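Local structure of Cap5O (Staphylococcus aureus, 3OJO) at residues Ala227-Leu232 and His259-Gly264; Asn238-Val243 and Asn424-Ile429; Gly322-Gly327 and Ala354-Val359; Lys373-Val378 and Asp396-Lys401; Leu379-His384 and Phe404-Val409. The protein probably oxidises UDP-N-acetylmannosamine with NAD as the electron acceptor, a step in making the capsular polysaccharide of the bacterium. All blocks are in the same frame, centred on the assembly; numbering follows the deposited sequence.

Interaction 1. Residues Ala227-Leu232 and His259-Gly264; sequences ALANEL and HQPGPG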
# COMPACT_ATOMS: atom_id res chain seq x y z
N ALA B 227 -7.07 4.60 1.12
CA ALA B 227 -8.30 3.97 0.59
C ALA B 227 -8.50 2.59 1.24
O ALA B 227 -9.60 2.27 1.67
CB ALA B 227 -8.21 3.84 -0.92
N LEU B 228 -7.41 1.80 1.35
CA LEU B 228 -7.45 0.49 2.00
C LEU B 228 -7.91 0.57 3.46
O LEU B 228 -8.80 -0.17 3.85
CB LEU B 228 -6.09 -0.22 1.85
CG LEU B 228 -5.94 -1.58 2.57
CD1 LEU B 228 -7.03 -2.55 2.14
CD2 LEU B 228 -4.61 -2.16 2.30
N ALA B 229 -7.34 1.50 4.22
CA ALA B 229 -7.67 1.80 5.61
C ALA B 229 -9.13 2.21 5.74
O ALA B 229 -9.84 1.67 6.58
CB ALA B 229 -6.75 2.89 6.13
N ASN B 230 -9.58 3.12 4.86
CA ASN B 230 -10.95 3.63 4.82
C ASN B 230 -11.97 2.55 4.47
O ASN B 230 -13.04 2.51 5.06
CB ASN B 230 -11.05 4.82 3.89
CG ASN B 230 -10.48 6.11 4.45
OD1 ASN B 230 -10.06 7.00 3.73
ND2 ASN B 230 -10.58 6.30 5.72
N GLU B 231 -11.64 1.70 3.51
CA GLU B 231 -12.50 0.59 3.10
C GLU B 231 -12.64 -0.42 4.26
O GLU B 231 -13.73 -0.94 4.53
CB GLU B 231 -11.92 -0.08 1.84
CG GLU B 231 -12.67 -1.33 1.42
CD GLU B 231 -12.34 -1.81 0.02
OE1 GLU B 231 -12.90 -1.24 -0.95
OE2 GLU B 231 -11.56 -2.78 -0.10
N LEU B 232 -11.53 -0.66 4.96
CA LEU B 232 -11.46 -1.57 6.09
C LEU B 232 -12.28 -1.06 7.26
O LEU B 232 -12.93 -1.86 7.93
CB LEU B 232 -9.98 -1.79 6.49
CG LEU B 232 -9.22 -2.86 5.64
CD1 LEU B 232 -7.71 -2.79 5.85
CD2 LEU B 232 -9.77 -4.27 5.83
N HIS B 259 -2.25 2.04 6.70
CA HIS B 259 -2.36 3.45 7.06
C HIS B 259 -3.55 3.74 7.98
O HIS B 259 -4.32 2.84 8.31
CB HIS B 259 -2.36 4.34 5.78
CG HIS B 259 -1.10 4.24 4.96
ND1 HIS B 259 -0.71 5.28 4.11
CD2 HIS B 259 -0.18 3.25 4.89
CE1 HIS B 259 0.42 4.87 3.56
NE2 HIS B 259 0.77 3.65 3.98
N GLN B 260 -3.67 5.00 8.40
CA GLN B 260 -4.75 5.46 9.25
C GLN B 260 -5.95 5.91 8.41
O GLN B 260 -5.78 6.58 7.39
CB GLN B 260 -4.29 6.62 10.17
CG GLN B 260 -3.39 6.19 11.33
CD GLN B 260 -4.06 5.19 12.26
OE1 GLN B 260 -3.66 4.03 12.31
NE2 GLN B 260 -5.09 5.62 12.98
N PRO B 261 -7.18 5.54 8.83
CA PRO B 261 -8.37 6.03 8.10
C PRO B 261 -8.66 7.49 8.48
O PRO B 261 -8.07 8.02 9.44
CB PRO B 261 -9.48 5.10 8.58
CG PRO B 261 -9.03 4.61 9.93
CD PRO B 261 -7.55 4.75 10.02
N GLY B 262 -9.56 8.12 7.73
CA GLY B 262 -9.91 9.51 7.97
C GLY B 262 -11.17 9.97 7.25
O GLY B 262 -11.92 9.16 6.72
N PRO B 263 -11.39 11.29 7.21
CA PRO B 263 -12.61 11.82 6.56
C PRO B 263 -12.55 11.92 5.02
O PRO B 263 -13.51 12.35 4.38
CB PRO B 263 -12.77 13.19 7.20
CG PRO B 263 -11.39 13.61 7.60
CD PRO B 263 -10.58 12.37 7.82
N GLY B 264 -11.42 11.52 4.46
CA GLY B 264 -11.14 11.59 3.04
C GLY B 264 -9.72 12.09 2.81
O GLY B 264 -8.92 12.15 3.76
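The carboxamide of Asn-230 reaches the loop at Pro-261 and Gly-262, with CG 4.0 Å from the N of Gly-262. The other flat group, the imidazole of His-259, leans back on helix 208-238, where it packs on Asn-225 and Ile-226 and meets the ring of Tyr-221 with the planes about 65° apart. Between the two groups the loop runs across the helix, closest where the CA of Asn-230 and the CA of Pro-261 are 4.8 Å apart. Ala-229 points its methyl at the loop backbone: its CB is 3.3 Å from the O of His-259 and 3.8 Å from the N of Pro-261. The CB of Pro-261 lies alongside, 4.3 Å from the CB of Ala-229. Asn-230 holds CG beside its own backbone N (chi1 -76°), which brings the amide up to Gly-262. Pro-261 also rests on Leu-244 and Ile-247 of helix 243-250, so the loop is wedged between two helices of the central domain. Glu-231 serves the dimer instead, its carboxylate accepting from the N of Leu-287 and of Ile-288 of the second subunit, a helix start that probably stabilises the negative charge. Across the contact itself, a small methyl permits close approach to the peptide backbone, while the buried amide brings polarity beside Gly-262, whose O accepts a hydrogen bond from the hydroxyl of Tyr-422.

Interaction 2. Residues Asn238-Val243 and Asn424-Ile429; sequences NLNINV and NIFNFI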
# COMPACT_ATOMS: atom_id res chain seq x y z
N ASN B 238 -19.25 -2.44 10.27
CA ASN B 238 -20.35 -3.34 9.97
C ASN B 238 -20.33 -4.62 10.77
O ASN B 238 -21.38 -5.22 10.97
CB ASN B 238 -20.41 -3.66 8.47
CG ASN B 238 -21.16 -2.64 7.64
OD1 ASN B 238 -21.68 -1.62 8.14
ND2 ASN B 238 -21.25 -2.89 6.35
N LEU B 239 -19.14 -5.05 11.21
CA LEU B 239 -18.96 -6.29 11.96
C LEU B 239 -18.65 -6.06 13.45
O LEU B 239 -18.32 -7.01 14.16
CB LEU B 239 -17.83 -7.14 11.34
CG LEU B 239 -17.89 -7.46 9.84
CD1 LEU B 239 -16.60 -8.10 9.39
CD2 LEU B 239 -19.05 -8.39 9.52
N ASN B 240 -18.78 -4.81 13.93
CA ASN B 240 -18.49 -4.45 15.32
C ASN B 240 -17.09 -4.84 15.72
O ASN B 240 -16.86 -5.43 16.77
CB ASN B 240 -19.55 -5.00 16.30
CG ASN B 240 -20.93 -4.39 16.15
OD1 ASN B 240 -21.21 -3.58 15.25
ND2 ASN B 240 -21.83 -4.79 17.04
N ILE B 241 -16.14 -4.53 14.83
CA ILE B 241 -14.72 -4.76 14.99
C ILE B 241 -14.08 -3.36 15.09
O ILE B 241 -14.54 -2.41 14.44
CB ILE B 241 -14.14 -5.65 13.86
CG1 ILE B 241 -14.74 -7.08 13.94
CG2 ILE B 241 -12.61 -5.71 13.91
CD1 ILE B 241 -14.49 -7.97 12.68
N ASN B 242 -13.07 -3.23 15.97
CA ASN B 242 -12.35 -1.98 16.13
C ASN B 242 -11.27 -1.93 15.03
O ASN B 242 -10.34 -2.74 15.06
CB ASN B 242 -11.73 -1.88 17.54
CG ASN B 242 -11.12 -0.53 17.79
OD1 ASN B 242 -10.28 -0.01 17.03
ND2 ASN B 242 -11.58 0.12 18.82
N VAL B 243 -11.39 -1.00 14.09
CA VAL B 243 -10.42 -0.88 12.99
C VAL B 243 -9.01 -0.47 13.45
O VAL B 243 -8.02 -1.03 12.96
CB VAL B 243 -10.96 -0.08 11.78
CG1 VAL B 243 -11.08 1.42 12.07
CG2 VAL B 243 -10.11 -0.33 10.53
N ASN B 424 -14.56 2.69 17.39
CA ASN B 424 -15.68 2.31 18.27
C ASN B 424 -17.01 3.01 18.01
O ASN B 424 -17.91 2.88 18.83
CB ASN B 424 -15.28 2.51 19.73
CG ASN B 424 -14.90 3.94 20.06
OD1 ASN B 424 -13.89 4.19 20.71
ND2 ASN B 424 -15.64 4.90 19.58
N ILE B 425 -17.12 3.76 16.90
CA ILE B 425 -18.35 4.47 16.58
C ILE B 425 -19.63 3.58 16.53
O ILE B 425 -20.70 4.03 16.92
CB ILE B 425 -18.20 5.50 15.42
CG1 ILE B 425 -19.41 6.46 15.27
CG2 ILE B 425 -17.81 4.85 14.10
CD1 ILE B 425 -19.65 7.41 16.44
N PHE B 426 -19.47 2.30 16.15
CA PHE B 426 -20.55 1.30 16.07
C PHE B 426 -21.25 1.04 17.44
O PHE B 426 -22.38 0.55 17.45
CB PHE B 426 -20.03 -0.03 15.47
CG PHE B 426 -18.87 -0.64 16.23
CD1 PHE B 426 -19.10 -1.45 17.34
CD2 PHE B 426 -17.56 -0.40 15.84
CE1 PHE B 426 -18.03 -1.99 18.05
CE2 PHE B 426 -16.50 -0.96 16.54
CZ PHE B 426 -16.74 -1.74 17.65
N ASN B 427 -20.57 1.37 18.57
CA ASN B 427 -21.07 1.24 19.95
C ASN B 427 -22.18 2.25 20.20
O ASN B 427 -23.12 1.95 20.94
CB ASN B 427 -19.96 1.45 20.96
CG ASN B 427 -19.01 0.30 21.10
OD1 ASN B 427 -19.28 -0.83 20.68
ND2 ASN B 427 -17.87 0.56 21.74
N PHE B 428 -22.07 3.44 19.61
CA PHE B 428 -23.07 4.48 19.76
C PHE B 428 -24.40 4.02 19.16
O PHE B 428 -25.40 3.97 19.88
CB PHE B 428 -22.60 5.81 19.15
CG PHE B 428 -23.55 6.95 19.46
CD1 PHE B 428 -24.50 7.36 18.54
CD2 PHE B 428 -23.51 7.59 20.70
CE1 PHE B 428 -25.39 8.39 18.84
CE2 PHE B 428 -24.39 8.63 20.99
CZ PHE B 428 -25.32 9.03 20.06
N ILE B 429 -24.38 3.63 17.86
CA ILE B 429 -25.54 3.20 17.07
C ILE B 429 -26.13 1.85 17.53
O ILE B 429 -25.47 0.81 17.47
CB ILE B 429 -25.24 3.28 15.54
CG1 ILE B 429 -24.72 4.69 15.14
CG2 ILE B 429 -26.47 2.90 14.68
CD1 ILE B 429 -23.29 4.76 14.82
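Past the end of helix 208-238 the backbone turns through a left-handed conformation at Asn-240 and reaches Asn-242, the N-cap of helix 243-250. Opposite it, residues 425-428 take helical angles, with the N of Asn-427 bonded to the O of Asn-424 at 3.1 Å and the N of Phe-428 to the O of Ile-425. The nearest CA atoms, of Asn-242 and Asn-424, are 5.8 Å apart; the ring of Phe-426 makes most of the contact, against Asn-240 and Ile-241. Its CG takes the crowded position between the backbone N and the carbonyl carbon (chi1 58°), which presents the ring face to the first segment. The CA of Asn-240 sits over the ring centre in a CH-pi contact, 3.7 Å from the centroid and 13° off the normal. The N of Ile-241 lies over the same face nearer the rim, while the C of Asn-424 lies over the opposite face. The carboxamide of Asn-240 has its plane 14° from that of the ring, and its OD1 is 3.7 Å from the CD1 of Phe-426. At the rim atom across the ring from CD1, the O of Ile-241 comes within 3.2 Å of the CE2 of Phe-426. Asn-242 uses its OD1 to cap the N of Asp-245, and the O of Asn-240 is bonded to Arg-209 of the second subunit. This surface contact lays the tail after strand 418-420 against the end of helix 208-238, where Asn-237 packs on Phe-426 and Ile-425, against the turn into helix 243-250, and against Thr-305 and Ile-309 of helix 286-312.

Interaction 3. Residues Gly322-Gly327 and Ala354-Val359; sequences GLTYKG and AYDPHV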
# COMPACT_ATOMS: atom_id res chain seq x y z
N GLY B 322 -12.17 21.74 12.61
CA GLY B 322 -11.21 21.66 11.52
C GLY B 322 -11.86 21.61 10.16
O GLY B 322 -12.78 20.82 9.93
N LEU B 323 -11.39 22.48 9.25
CA LEU B 323 -11.89 22.60 7.87
C LEU B 323 -10.76 22.36 6.83
O LEU B 323 -11.00 22.47 5.63
CB LEU B 323 -12.53 23.97 7.65
CG LEU B 323 -13.88 24.32 8.30
CD1 LEU B 323 -14.25 25.72 7.95
CD2 LEU B 323 -14.99 23.47 7.76
N THR B 324 -9.57 21.98 7.31
CA THR B 324 -8.39 21.75 6.47
C THR B 324 -8.06 20.27 6.32
O THR B 324 -8.40 19.48 7.20
CB THR B 324 -7.17 22.48 7.09
OG1 THR B 324 -6.89 21.93 8.38
CG2 THR B 324 -7.37 23.99 7.17
N TYR B 325 -7.33 19.90 5.23
CA TYR B 325 -6.90 18.51 5.05
C TYR B 325 -5.78 18.19 6.03
O TYR B 325 -5.93 17.28 6.84
CB TYR B 325 -6.49 18.18 3.60
CG TYR B 325 -5.86 16.81 3.42
CD1 TYR B 325 -6.55 15.64 3.74
CD2 TYR B 325 -4.57 16.68 2.88
CE1 TYR B 325 -5.98 14.38 3.56
CE2 TYR B 325 -3.99 15.42 2.71
CZ TYR B 325 -4.70 14.27 3.04
OH TYR B 325 -4.13 13.03 2.84
N LYS B 326 -4.70 18.97 6.00
CA LYS B 326 -3.60 18.73 6.91
C LYS B 326 -3.82 19.53 8.18
O LYS B 326 -4.52 20.55 8.16
CB LYS B 326 -2.24 19.04 6.24
CG LYS B 326 -2.01 18.29 4.94
CD LYS B 326 -0.66 18.56 4.33
CE LYS B 326 -0.60 18.09 2.89
NZ LYS B 326 -1.38 18.98 1.97
N GLY B 327 -3.25 19.05 9.28
CA GLY B 327 -3.30 19.72 10.56
C GLY B 327 -2.29 20.85 10.65
O GLY B 327 -1.24 20.78 10.02
N ALA B 354 -18.87 25.67 12.09
CA ALA B 354 -17.46 25.35 11.94
C ALA B 354 -16.56 26.07 12.92
O ALA B 354 -16.70 27.27 13.12
CB ALA B 354 -17.01 25.65 10.53
N TYR B 355 -15.59 25.33 13.48
CA TYR B 355 -14.55 25.86 14.36
C TYR B 355 -13.16 25.45 13.84
O TYR B 355 -12.84 24.27 13.81
CB TYR B 355 -14.74 25.43 15.84
CG TYR B 355 -13.57 25.84 16.71
CD1 TYR B 355 -12.55 24.95 17.02
CD2 TYR B 355 -13.43 27.16 17.13
CE1 TYR B 355 -11.44 25.34 17.76
CE2 TYR B 355 -12.31 27.57 17.86
CZ TYR B 355 -11.33 26.65 18.20
OH TYR B 355 -10.23 27.05 18.92
N ASP B 356 -12.34 26.44 13.45
CA ASP B 356 -10.96 26.22 13.04
C ASP B 356 -10.08 27.43 13.40
O ASP B 356 -10.26 28.51 12.84
CB ASP B 356 -10.82 25.80 11.56
CG ASP B 356 -9.50 25.12 11.24
OD1 ASP B 356 -9.51 24.13 10.49
OD2 ASP B 356 -8.45 25.62 11.69
N PRO B 357 -9.11 27.26 14.34
CA PRO B 357 -8.24 28.39 14.73
C PRO B 357 -7.28 28.86 13.63
O PRO B 357 -6.81 30.00 13.68
CB PRO B 357 -7.48 27.86 15.94
CG PRO B 357 -7.47 26.39 15.76
CD PRO B 357 -8.76 26.03 15.09
N HIS B 358 -6.99 27.99 12.66
CA HIS B 358 -6.08 28.25 11.55
C HIS B 358 -6.78 28.88 10.34
O HIS B 358 -6.11 29.54 9.54
CB HIS B 358 -5.36 26.95 11.14
CG HIS B 358 -4.58 26.33 12.25
ND1 HIS B 358 -3.29 26.73 12.53
CD2 HIS B 358 -4.95 25.39 13.15
CE1 HIS B 358 -2.91 26.01 13.57
NE2 HIS B 358 -3.87 25.19 13.98
N VAL B 359 -8.12 28.71 10.22
CA VAL B 359 -8.92 29.24 9.10
C VAL B 359 -9.56 30.61 9.45
O VAL B 359 -10.37 30.71 10.38
CB VAL B 359 -9.95 28.21 8.55
CG1 VAL B 359 -10.74 28.79 7.38
CG2 VAL B 359 -9.28 26.92 8.12
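Where strands 317-321 and 351-355 end side by side, the N of Gly-322 donates to the O of Tyr-355 (2.9 Å, 158° at the hydrogen), in the carbonyl plane, the last rung before both chains turn into loops. Asp-356 then takes over with its side chain. CG lies anti to the backbone N (chi1 -160°), and OD1 accepts from the N of Leu-323 at 2.8 Å on its anti lone pair, nearly straight at 164°. OD2 turns back to its own segment and receives the N of His-358 at 2.9 Å, also on the anti lone pair, closing an Asx turn. Apolar contacts flank the carboxylate: the CD1 of Leu-323 is 3.8 Å from the CB of Ala-354, and the CG2 of Thr-324 slides past the CG2 of Val-359 at 3.6 Å. The OG1 of Thr-324 donates to the O of Lys-326 at 2.8 Å, a bond to the backbone of the lysine that touches the bound pyridine-dicarboxylate. The buried OD1 has a second partner in the NE2 of His-384. With peptide N-H groups and an imidazole donating to it, the carboxylate is probably ionised, and it ties three strand-end loops of the UDP-binding domain together.

Interaction 4. Residues Lys373-Val378 and Asp396-Lys401; sequences KDASLV and DKMKHK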
# COMPACT_ATOMS: atom_id res chain seq x y z
N LYS B 373 -21.63 25.83 21.80
CA LYS B 373 -22.87 26.29 22.42
C LYS B 373 -24.15 25.63 21.86
O LYS B 373 -24.54 25.85 20.72
CB LYS B 373 -22.96 27.84 22.45
CG LYS B 373 -24.10 28.43 23.31
CD LYS B 373 -23.94 28.18 24.81
CE LYS B 373 -25.21 28.42 25.59
NZ LYS B 373 -25.14 27.86 26.96
N ASP B 374 -24.75 24.79 22.70
CA ASP B 374 -25.98 24.00 22.56
C ASP B 374 -25.91 22.89 21.49
O ASP B 374 -26.94 22.42 21.01
CB ASP B 374 -27.24 24.89 22.38
CG ASP B 374 -27.44 25.96 23.45
OD1 ASP B 374 -27.60 25.60 24.65
OD2 ASP B 374 -27.48 27.16 23.09
N ALA B 375 -24.67 22.48 21.15
CA ALA B 375 -24.43 21.45 20.15
C ALA B 375 -24.64 20.05 20.71
O ALA B 375 -24.32 19.79 21.88
CB ALA B 375 -23.02 21.60 19.58
N SER B 376 -25.20 19.16 19.87
CA SER B 376 -25.43 17.75 20.20
C SER B 376 -24.20 16.88 19.90
O SER B 376 -24.01 15.87 20.57
CB SER B 376 -26.64 17.22 19.44
OG SER B 376 -27.81 17.95 19.79
N LEU B 377 -23.36 17.28 18.91
CA LEU B 377 -22.15 16.54 18.49
C LEU B 377 -20.99 17.44 18.04
O LEU B 377 -21.21 18.38 17.29
CB LEU B 377 -22.51 15.52 17.38
CG LEU B 377 -21.38 14.85 16.57
CD1 LEU B 377 -20.63 13.78 17.37
CD2 LEU B 377 -21.90 14.30 15.26
N VAL B 378 -19.76 17.15 18.52
CA VAL B 378 -18.51 17.80 18.07
C VAL B 378 -17.84 16.84 17.07
O VAL B 378 -17.52 15.69 17.40
CB VAL B 378 -17.56 18.27 19.20
CG1 VAL B 378 -16.10 18.27 18.76
CG2 VAL B 378 -17.97 19.67 19.68
N ASP B 396 -18.28 22.19 27.95
CA ASP B 396 -19.32 22.48 28.94
C ASP B 396 -20.62 23.05 28.36
O ASP B 396 -21.70 22.65 28.78
CB ASP B 396 -18.78 23.35 30.09
CG ASP B 396 -18.17 22.57 31.24
OD1 ASP B 396 -18.05 21.32 31.12
OD2 ASP B 396 -17.80 23.20 32.26
N LYS B 397 -20.51 23.93 27.35
CA LYS B 397 -21.62 24.60 26.67
C LYS B 397 -22.48 23.72 25.71
O LYS B 397 -23.43 24.23 25.10
CB LYS B 397 -21.11 25.88 25.96
CG LYS B 397 -20.65 27.00 26.90
CD LYS B 397 -20.36 28.29 26.13
CE LYS B 397 -19.88 29.44 27.00
NZ LYS B 397 -19.47 30.62 26.18
N MET B 398 -22.14 22.41 25.59
CA MET B 398 -22.84 21.47 24.70
C MET B 398 -24.16 20.94 25.26
O MET B 398 -24.26 20.67 26.46
CB MET B 398 -21.95 20.28 24.35
CG MET B 398 -20.95 20.54 23.24
SD MET B 398 -20.34 18.97 22.59
CE MET B 398 -21.33 18.76 21.25
N LYS B 399 -25.15 20.72 24.37
CA LYS B 399 -26.46 20.14 24.69
C LYS B 399 -26.27 18.66 25.05
O LYS B 399 -27.02 18.12 25.87
CB LYS B 399 -27.44 20.30 23.51
CG LYS B 399 -28.86 19.83 23.80
CD LYS B 399 -29.84 20.22 22.72
CE LYS B 399 -31.25 19.80 23.10
NZ LYS B 399 -32.28 20.53 22.32
N HIS B 400 -25.27 18.01 24.40
CA HIS B 400 -24.86 16.63 24.62
C HIS B 400 -23.35 16.57 24.41
O HIS B 400 -22.88 16.93 23.34
CB HIS B 400 -25.56 15.68 23.63
CG HIS B 400 -27.05 15.68 23.73
ND1 HIS B 400 -27.70 14.98 24.74
CD2 HIS B 400 -27.97 16.27 22.94
CE1 HIS B 400 -28.99 15.19 24.53
NE2 HIS B 400 -29.20 15.95 23.46
N LYS B 401 -22.60 16.16 25.44
CA LYS B 401 -21.14 16.08 25.35
C LYS B 401 -20.66 14.81 24.61
O LYS B 401 -20.20 13.84 25.24
CB LYS B 401 -20.48 16.26 26.72
CG LYS B 401 -20.63 17.66 27.32
CD LYS B 401 -19.90 17.78 28.65
CE LYS B 401 -20.42 18.91 29.50
NZ LYS B 401 -19.65 19.05 30.76
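Met-398 reaches across to the other segment with its whole side chain. Its CB starts 3.5 Å from the O of Ala-375, and CG stays close to the same oxygen. SD then meets the CG2 of Val-378 at 3.8 Å, the two side chains crossing at about a right angle. A bend at the last torsion (chi3 97°) folds the methyl back, so that CE lies 3.2 Å from the O of Ala-375 and 3.7 Å from the CB of Ala-375, close also to the backbone N of Leu-377. Val-372 of helix 368-372 packs on both Met-398 and Val-378.

Backbone bonds join the two segments beside it. The N of Asp-374 donates to the O of Lys-397, 2.8 Å and nearly straight at 172°. The O of Ala-375 receives the N of His-400 at 3.2 Å on a lone pair, and more weakly the bent N-H of Lys-399, so one carbonyl grips the turn twice. His-400 turns its ring edge, at CD2, to the OG of Ser-376 in the ring plane. Both polar groups are tied to Ser-314, Ser-376 OG to its O and His-400 NE2 to its OG. On the exposed side the aliphatic parts of Lys-373 and Lys-397 cross at about a right angle, the CD of Lys-373 being 3.8 Å from the CD of Lys-397, while their chain ends diverge. These loops lead into neighbouring strands 377-380 and 402-405, at the N-terminal ends of two inner strands of the parallel sheet of the alpha/beta UDP-binding domain.

Interaction 5. Residues Leu379-His384 and Phe404-Val409; sequences LILSDH and FDTKNV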
# COMPACT_ATOMS: atom_id res chain seq x y z
N LEU B 379 -17.72 17.30 15.83
CA LEU B 379 -17.17 16.51 14.74
C LEU B 379 -15.72 16.91 14.46
O LEU B 379 -15.48 18.00 13.95
CB LEU B 379 -18.06 16.62 13.49
CG LEU B 379 -17.80 15.67 12.33
CD1 LEU B 379 -17.87 14.20 12.76
CD2 LEU B 379 -18.76 15.94 11.19
N ILE B 380 -14.76 16.01 14.78
CA ILE B 380 -13.35 16.29 14.50
C ILE B 380 -12.89 15.76 13.11
O ILE B 380 -12.79 14.55 12.88
CB ILE B 380 -12.39 15.96 15.66
CG1 ILE B 380 -13.01 16.38 17.00
CG2 ILE B 380 -11.02 16.61 15.41
CD1 ILE B 380 -12.14 16.25 18.16
N LEU B 381 -12.61 16.70 12.20
CA LEU B 381 -12.24 16.46 10.81
C LEU B 381 -10.81 16.84 10.42
O LEU B 381 -10.37 16.42 9.35
CB LEU B 381 -13.25 17.13 9.85
CG LEU B 381 -14.73 16.86 10.06
CD1 LEU B 381 -15.51 17.68 9.12
CD2 LEU B 381 -15.07 15.38 9.91
N SER B 382 -10.07 17.55 11.32
CA SER B 382 -8.66 17.93 11.13
C SER B 382 -7.82 17.56 12.34
O SER B 382 -8.32 17.61 13.46
CB SER B 382 -8.52 19.42 10.82
OG SER B 382 -9.24 19.74 9.65
N ASP B 383 -6.56 17.17 12.13
CA ASP B 383 -5.66 16.78 13.22
C ASP B 383 -4.75 17.96 13.71
O ASP B 383 -3.53 17.82 13.83
CB ASP B 383 -4.87 15.49 12.88
CG ASP B 383 -3.96 15.54 11.66
OD1 ASP B 383 -3.99 16.56 10.93
OD2 ASP B 383 -3.25 14.55 11.42
N HIS B 384 -5.39 19.10 14.02
CA HIS B 384 -4.73 20.28 14.55
C HIS B 384 -4.17 19.97 15.94
O HIS B 384 -4.84 19.31 16.73
CB HIS B 384 -5.71 21.45 14.64
CG HIS B 384 -6.19 21.95 13.32
ND1 HIS B 384 -5.31 22.20 12.28
CD2 HIS B 384 -7.43 22.30 12.93
CE1 HIS B 384 -6.04 22.64 11.29
NE2 HIS B 384 -7.33 22.73 11.63
N PHE B 404 -17.19 12.70 17.86
CA PHE B 404 -16.88 11.71 16.82
C PHE B 404 -15.62 12.22 16.10
O PHE B 404 -15.67 13.18 15.32
CB PHE B 404 -18.03 11.41 15.85
CG PHE B 404 -17.67 10.42 14.76
CD1 PHE B 404 -16.83 9.34 15.03
CD2 PHE B 404 -18.18 10.55 13.48
CE1 PHE B 404 -16.47 8.44 14.02
CE2 PHE B 404 -17.84 9.64 12.48
CZ PHE B 404 -17.00 8.59 12.76
N ASP B 405 -14.48 11.60 16.43
CA ASP B 405 -13.18 11.98 15.91
C ASP B 405 -12.78 11.09 14.74
O ASP B 405 -12.45 9.92 14.93
CB ASP B 405 -12.16 11.99 17.05
CG ASP B 405 -10.79 12.54 16.73
OD1 ASP B 405 -10.63 13.18 15.67
OD2 ASP B 405 -9.87 12.33 17.54
N THR B 406 -12.84 11.65 13.52
CA THR B 406 -12.50 10.97 12.28
C THR B 406 -10.98 10.91 12.05
O THR B 406 -10.54 10.22 11.13
CB THR B 406 -13.24 11.62 11.08
OG1 THR B 406 -12.68 12.89 10.80
CG2 THR B 406 -14.72 11.72 11.28
N LYS B 407 -10.20 11.64 12.87
CA LYS B 407 -8.73 11.75 12.76
C LYS B 407 -7.93 11.08 13.89
O LYS B 407 -6.71 10.94 13.75
CB LYS B 407 -8.30 13.24 12.62
CG LYS B 407 -8.72 13.93 11.33
CD LYS B 407 -8.02 13.38 10.07
CE LYS B 407 -6.60 13.82 9.90
NZ LYS B 407 -6.08 13.44 8.56
N ASN B 408 -8.60 10.67 15.00
CA ASN B 408 -7.98 10.05 16.19
C ASN B 408 -6.87 10.96 16.77
O ASN B 408 -5.75 10.51 17.07
CB ASN B 408 -7.52 8.61 15.90
CG ASN B 408 -7.12 7.81 17.12
OD1 ASN B 408 -7.73 7.90 18.18
ND2 ASN B 408 -6.11 6.99 16.97
N VAL B 409 -7.20 12.26 16.91
CA VAL B 409 -6.31 13.32 17.37
C VAL B 409 -6.34 13.56 18.89
O VAL B 409 -5.30 13.86 19.47
CB VAL B 409 -6.46 14.61 16.50
CG1 VAL B 409 -7.78 15.34 16.77
CG2 VAL B 409 -5.28 15.55 16.68
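Two neighbouring parallel strands of the UDP-binding domain, 377-380 and 402-405, meet here at their C-terminal ends and hand over to loops. Among the hydrogen bonds, the N of Ile-380 donates to the O of Phe-404 at 3.0 Å, from above the carbonyl plane. The O of Ile-380 is gripped twice by Thr-406, from its N at 3.0 Å and from its OG1 at 2.7 Å; chi1 (71°) places OG1 between the backbone N and carbonyl carbon, and it meets a lone pair of the O. Asp-405 bonds within its own loop: OD1 accepts from the N of Lys-407 at 3.2 Å, well above the carboxylate plane, in an Asx turn, and OD2 takes the N of Val-409 at 2.7 Å on its syn lone pair. Apolar contacts lie on both faces of the sheet. Leu-379 and Phe-404 run side by side on one, CD1 of Leu-379 lying 3.7 Å from CD2 of Phe-404; on the other, Ile-380 crosses Val-409, CG2 of Ile-380 to CG1 of Val-409 being 3.7 Å. As for charge, Lys-407 bends twice to lay CE against the Asp-383 carboxylate, yet its NZ stays 4.2 Å from the OD2 of Asp-383, beyond a salt bridge.

How the interactions relate
Interactions 3, 4 and 5 belong to one parallel sheet of the UDP-binding domain. Interaction 4 lies at the start of strands 377-380 and 402-405, interaction 5 at their C-terminal ends, about 16 Å away between centres. Interactions 3 and 5, about 10 Å apart, join through Thr-324 O to Ser-382 OG and Asp-356 OD1 to His-384 NE2. Interactions 1 and 2, with centres about 15 Å apart, follow the last turns and the end of helix 208-238; both touch the second subunit. Along the chain their segments alternate, as do those of 4 and 5, and 3 to 5 fall between the two segments of 2. Pro-263 (interaction 1) and Ile-425 (interaction 2, on Phe-404) pack the central-domain side onto interaction 5.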